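Local coordinates for molybdate-binding protein MolA (PDB 3PSH), which binds molybdate and tungstate in the periplasm, but not sulfate or phosphate, as the solute-binding protein of the low-affinity molybdate ABC importer MolBCA, at residues 53-61 with 315-326; 283-292 with 305-315. All blocks are in the same frame, centred on the assembly; numbering follows the deposited sequence.

Contact 1. Residues 53-61 with 315-326; sequences GKNYVRLAP and YQKFYRTSYKPD
The backbones of Leu59 and Tyr319 come within 6.3 Å at their CA atoms, where the loop 53-61 passes the end of helix 307-319. A type I turn from Gly53 to Tyr56 opens this loop, and residues 56-59 keep helical angles without regular helix bonding. On the other side the last part of helix 307-319 includes a wider pi-type turn at 315-319; Arg320 has positive phi, and the chain then runs as an extended tail past the loop.

Arg58 makes the direct polar link. Its CG lies anti to the backbone N (chi1 -174°) and the chain bends at chi3, turning the guanidinium to the tail. NH2 of Arg58 donates to Ser322 O at 2.8 Å, nearly straight at 171° and in the plane of both groups. Lys324 CB covers one guanidinium face, 3.6 Å from Arg58 CZ, and a water joins Arg58 NH2 to Lys324 N. A long side chain ending in a flat group with several N-H donors suits this place, because it can bond to a carbonyl at its edge while an aliphatic carbon packs on its face.

Leu59 fills the apolar centre with its forked end. CD1 sits over the face of the Tyr319 ring, a CH-pi contact 4.1 Å from the ring centroid, while Leu59 CD2 touches the edge of Tyr315 at CE2 (3.8 Å) and also meets Thr321 CG2. Two waters donate to Leu59 O: one also donates to Tyr319 O, the other accepts from Arg320 NH2.

Beside the leucine, Tyr56 OH lies 3.9 Å from Tyr319 CE1, and both phenol hydroxyls bond to Asn30 OD1 on helix 26-34. That helix begins with the molybdate ligands His26 and Gln27; the Tyr56 side chain is about 11 Å from the bound molybdate, which places the loop near the ligand site, outside its first shell, in this two-lobed, helix-linked binding protein.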
loop_
_atom_site.group_PDB
_atom_site.type_symbol
_atom_site.label_atom_id
_atom_site.label_comp_id
_atom_site.label_asym_id
_atom_site.label_seq_id
_atom_site.Cartn_x
_atom_site.Cartn_y
_atom_site.Cartn_z
ATOM N N GLY A 53 -10.695 1.419 -2.029
ATOM C CA GLY A 53 -11.598 2.402 -1.568
ATOM C C GLY A 53 -12.672 2.824 -2.556
ATOM O O GLY A 53 -12.442 2.925 -3.727
ATOM N N LYS A 54 -13.836 3.208 -2.044
ATOM C CA LYS A 54 -14.929 3.501 -2.956
ATOM C C LYS A 54 -14.644 4.700 -3.862
ATOM O O LYS A 54 -15.325 4.855 -4.935
ATOM C CB LYS A 54 -16.252 3.678 -2.158
ATOM C CG LYS A 54 -16.388 5.122 -1.608
ATOM C CD LYS A 54 -17.556 5.243 -0.607
ATOM C CE LYS A 54 -17.478 6.580 0.091
ATOM N NZ LYS A 54 -17.614 7.709 -0.930
ATOM N N ASN A 55 -13.710 5.608 -3.526
ATOM C CA ASN A 55 -13.509 6.780 -4.365
ATOM C C ASN A 55 -12.380 6.581 -5.399
ATOM O O ASN A 55 -12.125 7.501 -6.207
ATOM C CB ASN A 55 -13.229 8.035 -3.541
ATOM C CG ASN A 55 -14.388 8.332 -2.568
ATOM O OD1 ASN A 55 -15.540 8.375 -2.999
ATOM N ND2 ASN A 55 -14.080 8.574 -1.296
ATOM N N TYR A 56 -11.735 5.402 -5.331
ATOM C CA TYR A 56 -10.614 5.154 -6.281
ATOM C C TYR A 56 -11.036 5.353 -7.745
ATOM O O TYR A 56 -10.276 5.837 -8.586
ATOM C CB TYR A 56 -10.020 3.746 -6.140
ATOM C CG TYR A 56 -8.657 3.762 -6.794
ATOM C CD1 TYR A 56 -7.560 4.257 -6.035
ATOM C CD2 TYR A 56 -8.422 3.221 -8.056
ATOM C CE1 TYR A 56 -6.232 4.348 -6.540
ATOM C CE2 TYR A 56 -7.169 3.301 -8.594
ATOM C CZ TYR A 56 -6.041 3.832 -7.852
ATOM O OH TYR A 56 -4.828 3.794 -8.472
ATOM N N VAL A 57 -12.285 4.981 -8.032
ATOM C CA VAL A 57 -12.836 4.961 -9.402
ATOM C C VAL A 57 -12.822 6.431 -9.899
ATOM O O VAL A 57 -12.756 6.698 -11.125
ATOM C CB VAL A 57 -14.268 4.309 -9.361
ATOM C CG1 VAL A 57 -15.247 5.297 -8.687
ATOM C CG2 VAL A 57 -14.767 3.860 -10.773
ATOM N N ARG A 58 -12.784 7.406 -9.002
ATOM C CA ARG A 58 -12.669 8.759 -9.458
ATOM C C ARG A 58 -11.358 9.038 -10.229
ATOM O O ARG A 58 -11.299 9.914 -11.141
ATOM C CB ARG A 58 -12.812 9.788 -8.334
ATOM C CG ARG A 58 -12.835 11.230 -8.893
ATOM C CD ARG A 58 -12.950 12.270 -7.775
ATOM N NE ARG A 58 -11.641 12.367 -7.117
ATOM C CZ ARG A 58 -10.689 13.198 -7.563
ATOM N NH1 ARG A 58 -10.875 13.941 -8.648
ATOM N NH2 ARG A 58 -9.529 13.241 -6.982
ATOM N N LEU A 59 -10.275 8.399 -9.804
ATOM C CA LEU A 59 -8.931 8.633 -10.317
ATOM C C LEU A 59 -8.722 7.730 -11.555
ATOM O O LEU A 59 -7.872 8.005 -12.416
ATOM C CB LEU A 59 -7.899 8.202 -9.255
ATOM C CG LEU A 59 -8.036 8.961 -7.869
ATOM C CD1 LEU A 59 -7.131 8.246 -6.739
ATOM C CD2 LEU A 59 -7.766 10.449 -7.917
ATOM N N ALA A 60 -9.449 6.634 -11.610
ATOM C CA ALA A 60 -9.321 5.707 -12.739
ATOM C C ALA A 60 -10.713 5.211 -13.203
ATOM O O ALA A 60 -11.063 4.055 -12.868
ATOM C CB ALA A 60 -8.350 4.583 -12.344
ATOM N N PRO A 61 -11.519 6.123 -13.864
ATOM C CA PRO A 61 -12.919 5.675 -14.161
ATOM C C PRO A 61 -12.953 4.483 -15.053
ATOM O O PRO A 61 -13.951 3.760 -15.110
ATOM C CB PRO A 61 -13.513 6.847 -14.960
ATOM C CG PRO A 61 -12.605 7.959 -14.884
ATOM C CD PRO A 61 -11.427 7.597 -13.985
ATOM N N TYR A 315 -0.648 14.762 -7.556
ATOM C CA TYR A 315 -1.883 14.249 -8.172
ATOM C C TYR A 315 -1.908 14.674 -9.644
ATOM O O TYR A 315 -2.226 13.839 -10.477
ATOM C CB TYR A 315 -3.154 14.647 -7.439
ATOM C CG TYR A 315 -3.560 13.655 -6.395
ATOM C CD1 TYR A 315 -2.747 13.348 -5.284
ATOM C CD2 TYR A 315 -4.786 12.964 -6.492
ATOM C CE1 TYR A 315 -3.216 12.374 -4.308
ATOM C CE2 TYR A 315 -5.275 12.069 -5.512
ATOM C CZ TYR A 315 -4.427 11.750 -4.396
ATOM O OH TYR A 315 -4.927 10.803 -3.515
ATOM N N GLN A 316 -1.469 15.882 -9.969
ATOM C CA GLN A 316 -1.617 16.307 -11.379
ATOM C C GLN A 316 -0.626 15.485 -12.230
ATOM O O GLN A 316 -0.988 15.089 -13.370
ATOM C CB GLN A 316 -1.314 17.822 -11.486
ATOM C CG GLN A 316 -2.383 18.674 -10.756
ATOM C CD GLN A 316 -3.698 18.783 -11.511
ATOM O OE1 GLN A 316 -3.826 18.342 -12.640
ATOM N NE2 GLN A 316 -4.738 19.313 -10.820
ATOM N N LYS A 317 0.550 15.152 -11.636
ATOM C CA LYS A 317 1.592 14.385 -12.340
ATOM C C LYS A 317 1.257 12.898 -12.535
ATOM O O LYS A 317 1.223 12.397 -13.702
ATOM C CB LYS A 317 2.982 14.559 -11.720
ATOM C CG LYS A 317 3.993 13.588 -12.260
ATOM C CD LYS A 317 4.640 14.096 -13.552
ATOM C CE LYS A 317 5.607 13.027 -14.099
ATOM N NZ LYS A 317 5.900 13.506 -15.583
ATOM N N PHE A 318 0.784 12.234 -11.442
ATOM C CA PHE A 318 0.671 10.759 -11.456
ATOM C C PHE A 318 -0.752 10.307 -11.606
ATOM O O PHE A 318 -0.973 9.165 -12.086
ATOM C CB PHE A 318 1.350 10.211 -10.155
ATOM C CG PHE A 318 2.871 10.457 -10.195
ATOM C CD1 PHE A 318 3.635 9.894 -11.204
ATOM C CD2 PHE A 318 3.507 11.327 -9.295
ATOM C CE1 PHE A 318 4.993 10.156 -11.325
ATOM C CE2 PHE A 318 4.880 11.586 -9.386
ATOM C CZ PHE A 318 5.662 10.983 -10.376
ATOM N N TYR A 319 -1.721 11.111 -11.135
ATOM C CA TYR A 319 -3.119 10.708 -11.349
ATOM C C TYR A 319 -3.825 11.515 -12.406
ATOM O O TYR A 319 -4.962 11.235 -12.670
ATOM C CB TYR A 319 -3.938 10.781 -10.042
ATOM C CG TYR A 319 -3.542 9.757 -8.979
ATOM C CD1 TYR A 319 -3.763 8.370 -9.193
ATOM C CD2 TYR A 319 -2.964 10.181 -7.750
ATOM C CE1 TYR A 319 -3.456 7.405 -8.200
ATOM C CE2 TYR A 319 -2.711 9.206 -6.714
ATOM C CZ TYR A 319 -2.881 7.851 -6.980
ATOM O OH TYR A 319 -2.676 6.938 -5.993
ATOM N N ARG A 320 -3.143 12.500 -12.987
ATOM C CA ARG A 320 -3.639 13.359 -14.107
ATOM C C ARG A 320 -4.977 14.074 -13.711
ATOM O O ARG A 320 -5.902 14.383 -14.552
ATOM C CB ARG A 320 -3.778 12.479 -15.394
ATOM C CG ARG A 320 -2.559 11.725 -15.764
ATOM C CD ARG A 320 -2.906 10.594 -16.795
ATOM N NE ARG A 320 -3.571 9.508 -16.036
ATOM C CZ ARG A 320 -2.955 8.579 -15.256
ATOM N NH1 ARG A 320 -1.668 8.625 -14.968
ATOM N NH2 ARG A 320 -3.707 7.675 -14.654
ATOM N N THR A 321 -5.101 14.332 -12.417
ATOM C CA THR A 321 -6.249 15.063 -11.896
ATOM C C THR A 321 -5.869 15.767 -10.574
ATOM O O THR A 321 -4.754 15.578 -10.087
ATOM C CB THR A 321 -7.509 14.174 -11.705
ATOM O OG1 THR A 321 -8.622 15.067 -11.513
ATOM C CG2 THR A 321 -7.402 13.191 -10.561
ATOM N N SER A 322 -6.729 16.640 -10.093
ATOM C CA SER A 322 -6.538 17.173 -8.726
ATOM C C SER A 322 -6.927 16.201 -7.607
ATOM O O SER A 322 -7.691 15.234 -7.823
ATOM C CB SER A 322 -7.289 18.502 -8.561
ATOM O OG SER A 322 -8.654 18.230 -8.661
ATOM N N TYR A 323 -6.407 16.470 -6.392
ATOM C CA TYR A 323 -6.924 15.814 -5.176
ATOM C C TYR A 323 -8.246 16.410 -4.718
ATOM O O TYR A 323 -8.464 17.660 -4.730
ATOM C CB TYR A 323 -5.846 15.856 -4.045
ATOM C CG TYR A 323 -6.356 15.458 -2.682
ATOM C CD1 TYR A 323 -6.616 14.058 -2.304
ATOM C CD2 TYR A 323 -6.507 16.425 -1.709
ATOM C CE1 TYR A 323 -7.051 13.720 -0.993
ATOM C CE2 TYR A 323 -6.959 16.073 -0.393
ATOM C CZ TYR A 323 -7.153 14.774 -0.010
ATOM O OH TYR A 323 -7.665 14.475 1.248
ATOM N N LYS A 324 -9.139 15.515 -4.321
ATOM C CA LYS A 324 -10.437 15.836 -3.808
ATOM C C LYS A 324 -10.594 15.244 -2.418
ATOM O O LYS A 324 -10.695 14.034 -2.303
ATOM C CB LYS A 324 -11.537 15.254 -4.760
ATOM C CG LYS A 324 -12.934 15.783 -4.483
ATOM C CD LYS A 324 -13.876 15.439 -5.638
ATOM C CE LYS A 324 -15.245 16.103 -5.510
ATOM N NZ LYS A 324 -16.132 15.123 -4.795
ATOM N N PRO A 325 -10.663 16.103 -1.371
ATOM C CA PRO A 325 -10.855 15.621 0.008
ATOM C C PRO A 325 -12.207 15.004 0.148
ATOM O O PRO A 325 -13.188 15.419 -0.516
ATOM C CB PRO A 325 -10.742 16.885 0.882
ATOM C CG PRO A 325 -10.684 18.073 -0.053
ATOM C CD PRO A 325 -10.574 17.567 -1.484
ATOM N N ASP A 326 -12.269 13.975 0.964
ATOM C CA ASP A 326 -13.531 13.483 1.372
ATOM C C ASP A 326 -13.865 13.939 2.813
ATOM O O ASP A 326 -14.950 13.565 3.252
ATOM C CB ASP A 326 -13.576 11.983 1.205
ATOM C CG ASP A 326 -12.521 11.269 2.081
ATOM O OD1 ASP A 326 -11.822 11.972 2.825
ATOM O OD2 ASP A 326 -12.436 10.034 2.042
HETATM O O HOH W 1 -9.158 12.489 -4.337
HETATM O O HOH W 2 -7.404 10.531 -13.550
HETATM O O HOH W 3 -6.423 6.888 -14.705
#

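Contact 2. Residues 283-292 with 305-315; sequences PEALALGEVW and VDLDKMVNDYY
Leu288 and Tyr314 are set against each other by their first torsions: the tyrosine CG is anti to its own N (chi1 -173°), which extends the ring toward helix 283-292, whereas the leucine CG stands beside the N (chi1 -50°) and sends both methyls to helix 307-315. Leu288 CD1 comes 3.6 Å from Tyr314 CG, and Leu288 CD2 lies 3.7 Å from Met310 O. Each residue is a knob in a hole of the other helix, Leu288 among Met310, Val311, Tyr314 and Tyr315, and Tyr314 among Pro283, Glu284, Ala287 and Leu288. The small Ala287 admits the broad ring, and Glu284 CB touches Tyr314 CE2 at 3.6 Å. The buried phenol oxygen is satisfied by Gln34 OE1.

At the other end aliphatic branches fit together. Leu307 divides its methyls: CD1 reaches Val291 CG1, while Leu307 CD2 lies 3.6 Å from Trp292 CA and also meets Trp292 CB. Val291 CG1 also meets Val305 CG1 at 3.8 Å. Asp306, at the N-cap position of helix 307-319, accepts from Lys309 N through OD1.

The helices run antiparallel, their axes 10.1 Å apart and 167° between directions, without a hydrogen bond across. Helix 154-165 packs on Pro283 and Tyr314, helix 168-175 on Val305, and a salt bridge from Glu284 to Lys276 joins the pair to the loop after strand 268-270.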
loop_
_atom_site.group_PDB
_atom_site.type_symbol
_atom_site.label_atom_id
_atom_site.label_comp_id
_atom_site.label_asym_id
_atom_site.label_seq_id
_atom_site.Cartn_x
_atom_site.Cartn_y
_atom_site.Cartn_z
ATOM N N PRO A 283 3.865 4.641 -3.385
ATOM C CA PRO A 283 4.713 5.804 -3.536
ATOM C C PRO A 283 4.083 7.039 -2.947
ATOM O O PRO A 283 4.832 7.868 -2.392
ATOM C CB PRO A 283 4.863 5.972 -5.068
ATOM C CG PRO A 283 3.715 5.025 -5.710
ATOM C CD PRO A 283 3.507 3.952 -4.670
ATOM N N GLU A 284 2.778 7.225 -3.118
ATOM C CA GLU A 284 2.120 8.424 -2.514
ATOM C C GLU A 284 2.078 8.414 -1.022
ATOM O O GLU A 284 1.979 9.491 -0.404
ATOM C CB GLU A 284 0.685 8.650 -3.077
ATOM C CG GLU A 284 -0.364 7.584 -2.688
ATOM C CD GLU A 284 -0.375 6.274 -3.466
ATOM O OE1 GLU A 284 0.627 5.969 -4.158
ATOM O OE2 GLU A 284 -1.407 5.562 -3.368
ATOM N N ALA A 285 2.096 7.219 -0.447
ATOM C CA ALA A 285 2.083 7.080 1.053
ATOM C C ALA A 285 3.385 7.596 1.594
ATOM O O ALA A 285 3.337 8.303 2.597
ATOM C CB ALA A 285 1.888 5.678 1.437
ATOM N N LEU A 286 4.523 7.254 0.962
ATOM C CA LEU A 286 5.848 7.881 1.382
ATOM C C LEU A 286 5.836 9.373 1.164
ATOM O O LEU A 286 5.999 10.190 2.113
ATOM C CB LEU A 286 7.059 7.258 0.602
ATOM C CG LEU A 286 7.346 5.869 1.236
ATOM C CD1 LEU A 286 6.326 4.682 1.052
ATOM C CD2 LEU A 286 8.756 5.403 0.729
ATOM N N ALA A 287 5.577 9.773 -0.093
ATOM C CA ALA A 287 5.829 11.137 -0.496
ATOM C C ALA A 287 4.887 12.138 0.274
ATOM O O ALA A 287 5.314 13.204 0.832
ATOM C CB ALA A 287 5.679 11.236 -1.971
ATOM N N LEU A 288 3.607 11.803 0.285
ATOM C CA LEU A 288 2.609 12.662 0.849
ATOM C C LEU A 288 2.124 12.169 2.247
ATOM O O LEU A 288 1.846 12.968 3.179
ATOM C CB LEU A 288 1.409 12.753 -0.174
ATOM C CG LEU A 288 1.801 13.095 -1.626
ATOM C CD1 LEU A 288 0.515 13.059 -2.518
ATOM C CD2 LEU A 288 2.439 14.499 -1.720
ATOM N N GLY A 289 1.875 10.872 2.362
ATOM C CA GLY A 289 1.291 10.361 3.550
ATOM C C GLY A 289 2.172 10.619 4.782
ATOM O O GLY A 289 1.630 10.974 5.821
ATOM N N GLU A 290 3.463 10.296 4.714
ATOM C CA GLU A 290 4.324 10.471 5.887
ATOM C C GLU A 290 4.428 11.955 6.263
ATOM O O GLU A 290 4.447 12.311 7.442
ATOM C CB GLU A 290 5.721 9.943 5.608
ATOM C CG GLU A 290 5.658 8.416 5.486
ATOM C CD GLU A 290 7.037 7.774 5.198
ATOM O OE1 GLU A 290 8.072 8.472 5.072
ATOM O OE2 GLU A 290 7.038 6.484 4.981
ATOM N N VAL A 291 4.361 12.823 5.265
ATOM C CA VAL A 291 4.421 14.305 5.531
ATOM C C VAL A 291 3.067 14.687 6.213
ATOM O O VAL A 291 3.073 15.396 7.255
ATOM C CB VAL A 291 4.688 15.152 4.257
ATOM C CG1 VAL A 291 4.679 16.654 4.602
ATOM C CG2 VAL A 291 6.052 14.733 3.594
ATOM N N TRP A 292 1.904 14.215 5.691
ATOM C CA TRP A 292 0.657 14.453 6.445
ATOM C C TRP A 292 0.701 14.031 7.903
ATOM O O TRP A 292 0.289 14.839 8.813
ATOM C CB TRP A 292 -0.517 13.772 5.738
ATOM C CG TRP A 292 -1.839 14.039 6.475
ATOM C CD1 TRP A 292 -2.701 15.054 6.223
ATOM C CD2 TRP A 292 -2.464 13.202 7.442
ATOM N NE1 TRP A 292 -3.804 14.973 7.039
ATOM C CE2 TRP A 292 -3.691 13.836 7.817
ATOM C CE3 TRP A 292 -2.069 11.996 8.113
ATOM C CZ2 TRP A 292 -4.531 13.281 8.829
ATOM C CZ3 TRP A 292 -2.913 11.455 9.162
ATOM C CH2 TRP A 292 -4.142 12.112 9.472
ATOM N N VAL A 305 5.834 23.879 5.430
ATOM C CA VAL A 305 5.645 22.780 4.419
ATOM C C VAL A 305 4.233 22.866 3.892
ATOM O O VAL A 305 3.277 22.569 4.606
ATOM C CB VAL A 305 5.908 21.411 5.076
ATOM C CG1 VAL A 305 5.598 20.295 4.107
ATOM C CG2 VAL A 305 7.412 21.367 5.476
ATOM N N ASP A 306 4.109 23.294 2.634
ATOM C CA ASP A 306 2.805 23.525 1.988
ATOM C C ASP A 306 2.292 22.150 1.477
ATOM O O ASP A 306 2.602 21.740 0.350
ATOM C CB ASP A 306 2.913 24.497 0.820
ATOM C CG ASP A 306 1.553 24.771 0.152
ATOM O OD1 ASP A 306 0.497 24.074 0.413
ATOM O OD2 ASP A 306 1.517 25.776 -0.605
ATOM N N LEU A 307 1.730 21.358 2.353
ATOM C CA LEU A 307 1.325 19.976 1.909
ATOM C C LEU A 307 0.247 20.025 0.806
ATOM O O LEU A 307 0.190 19.156 -0.085
ATOM C CB LEU A 307 0.837 19.170 3.142
ATOM C CG LEU A 307 0.415 17.729 2.786
ATOM C CD1 LEU A 307 1.540 17.011 2.123
ATOM C CD2 LEU A 307 0.050 16.966 3.958
ATOM N N ASP A 308 -0.646 21.007 0.851
ATOM C CA ASP A 308 -1.719 21.074 -0.175
ATOM C C ASP A 308 -1.089 21.118 -1.552
ATOM O O ASP A 308 -1.603 20.490 -2.542
ATOM C CB ASP A 308 -2.591 22.341 0.019
ATOM C CG ASP A 308 -3.527 22.213 1.183
ATOM O OD1 ASP A 308 -3.795 21.079 1.655
ATOM O OD2 ASP A 308 -3.938 23.277 1.704
ATOM N N LYS A 309 -0.011 21.903 -1.702
ATOM C CA LYS A 309 0.663 22.087 -3.031
ATOM C C LYS A 309 1.415 20.815 -3.378
ATOM O O LYS A 309 1.515 20.403 -4.566
ATOM C CB LYS A 309 1.612 23.315 -3.005
ATOM C CG LYS A 309 2.529 23.571 -4.188
ATOM C CD LYS A 309 3.129 25.029 -4.123
ATOM C CE LYS A 309 4.041 25.343 -5.351
ATOM N NZ LYS A 309 4.972 24.204 -5.678
ATOM N N MET A 310 2.010 20.208 -2.343
ATOM C CA MET A 310 2.794 19.018 -2.582
ATOM C C MET A 310 1.789 18.011 -3.162
ATOM O O MET A 310 2.099 17.283 -4.145
ATOM C CB MET A 310 3.434 18.494 -1.301
ATOM C CG MET A 310 4.751 19.154 -1.015
ATOM S SD MET A 310 5.288 18.354 0.578
ATOM C CE MET A 310 6.876 19.245 0.773
ATOM N N VAL A 311 0.609 17.927 -2.547
ATOM C CA VAL A 311 -0.394 16.906 -2.964
ATOM C C VAL A 311 -0.958 17.179 -4.353
ATOM O O VAL A 311 -1.081 16.250 -5.221
ATOM C CB VAL A 311 -1.550 16.844 -1.929
ATOM C CG1 VAL A 311 -2.728 15.956 -2.493
ATOM C CG2 VAL A 311 -1.112 16.340 -0.559
ATOM N N ASN A 312 -1.235 18.460 -4.588
ATOM C CA ASN A 312 -1.703 18.862 -5.926
ATOM C C ASN A 312 -0.707 18.538 -7.052
ATOM O O ASN A 312 -1.123 17.925 -8.081
ATOM C CB ASN A 312 -2.016 20.336 -6.025
ATOM C CG ASN A 312 -2.622 20.682 -7.398
ATOM O OD1 ASN A 312 -3.711 20.166 -7.734
ATOM N ND2 ASN A 312 -1.908 21.492 -8.214
ATOM N N ASP A 313 0.569 18.902 -6.856
ATOM C CA ASP A 313 1.601 18.701 -7.865
ATOM C C ASP A 313 1.722 17.154 -8.198
ATOM O O ASP A 313 1.860 16.736 -9.348
ATOM C CB ASP A 313 2.979 19.199 -7.373
ATOM C CG ASP A 313 3.058 20.727 -7.295
ATOM O OD1 ASP A 313 2.190 21.358 -7.933
ATOM O OD2 ASP A 313 3.947 21.200 -6.510
ATOM N N TYR A 314 1.657 16.359 -7.119
ATOM C CA TYR A 314 1.773 14.918 -7.195
ATOM C C TYR A 314 0.543 14.333 -7.937
ATOM O O TYR A 314 0.730 13.461 -8.859
ATOM C CB TYR A 314 1.876 14.300 -5.766
ATOM C CG TYR A 314 2.184 12.743 -5.746
ATOM C CD1 TYR A 314 3.426 12.308 -5.427
ATOM C CD2 TYR A 314 1.228 11.850 -6.169
ATOM C CE1 TYR A 314 3.745 10.877 -5.447
ATOM C CE2 TYR A 314 1.439 10.487 -6.132
ATOM C CZ TYR A 314 2.744 9.977 -5.815
ATOM O OH TYR A 314 3.044 8.601 -5.860
ATOM N N TYR A 315 -0.648 14.762 -7.556
ATOM C CA TYR A 315 -1.883 14.249 -8.172
ATOM C C TYR A 315 -1.908 14.674 -9.644
ATOM O O TYR A 315 -2.226 13.839 -10.477
ATOM C CB TYR A 315 -3.154 14.647 -7.439
ATOM C CG TYR A 315 -3.560 13.655 -6.395
ATOM C CD1 TYR A 315 -2.747 13.348 -5.284
ATOM C CD2 TYR A 315 -4.786 12.964 -6.492
ATOM C CE1 TYR A 315 -3.216 12.374 -4.308
ATOM C CE2 TYR A 315 -5.275 12.069 -5.512
ATOM C CZ TYR A 315 -4.427 11.750 -4.396
ATOM O OH TYR A 315 -4.927 10.803 -3.515
#

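How the contacts relate
From the N terminus, the chain passes helix 26-34 and the first parallel sheet's early strands before reaching 53-61, the first half of contact 1. It then completes that sheet, runs through helices 132-151, 154-165 and 168-175 and builds the second parallel sheet before entering helix 283-297. Contact 2 closes a short loop of 12 residues as helix 307-319 returns antiparallel; contact 1 closes a much larger one, with 253 residues between its segments, and contact 2 is nested inside it. Tyr315 serves both. Contact 2 pairs the two C-terminal helices, and contact 1 joins the end of the second helix and the tail to a loop of the N-terminal half.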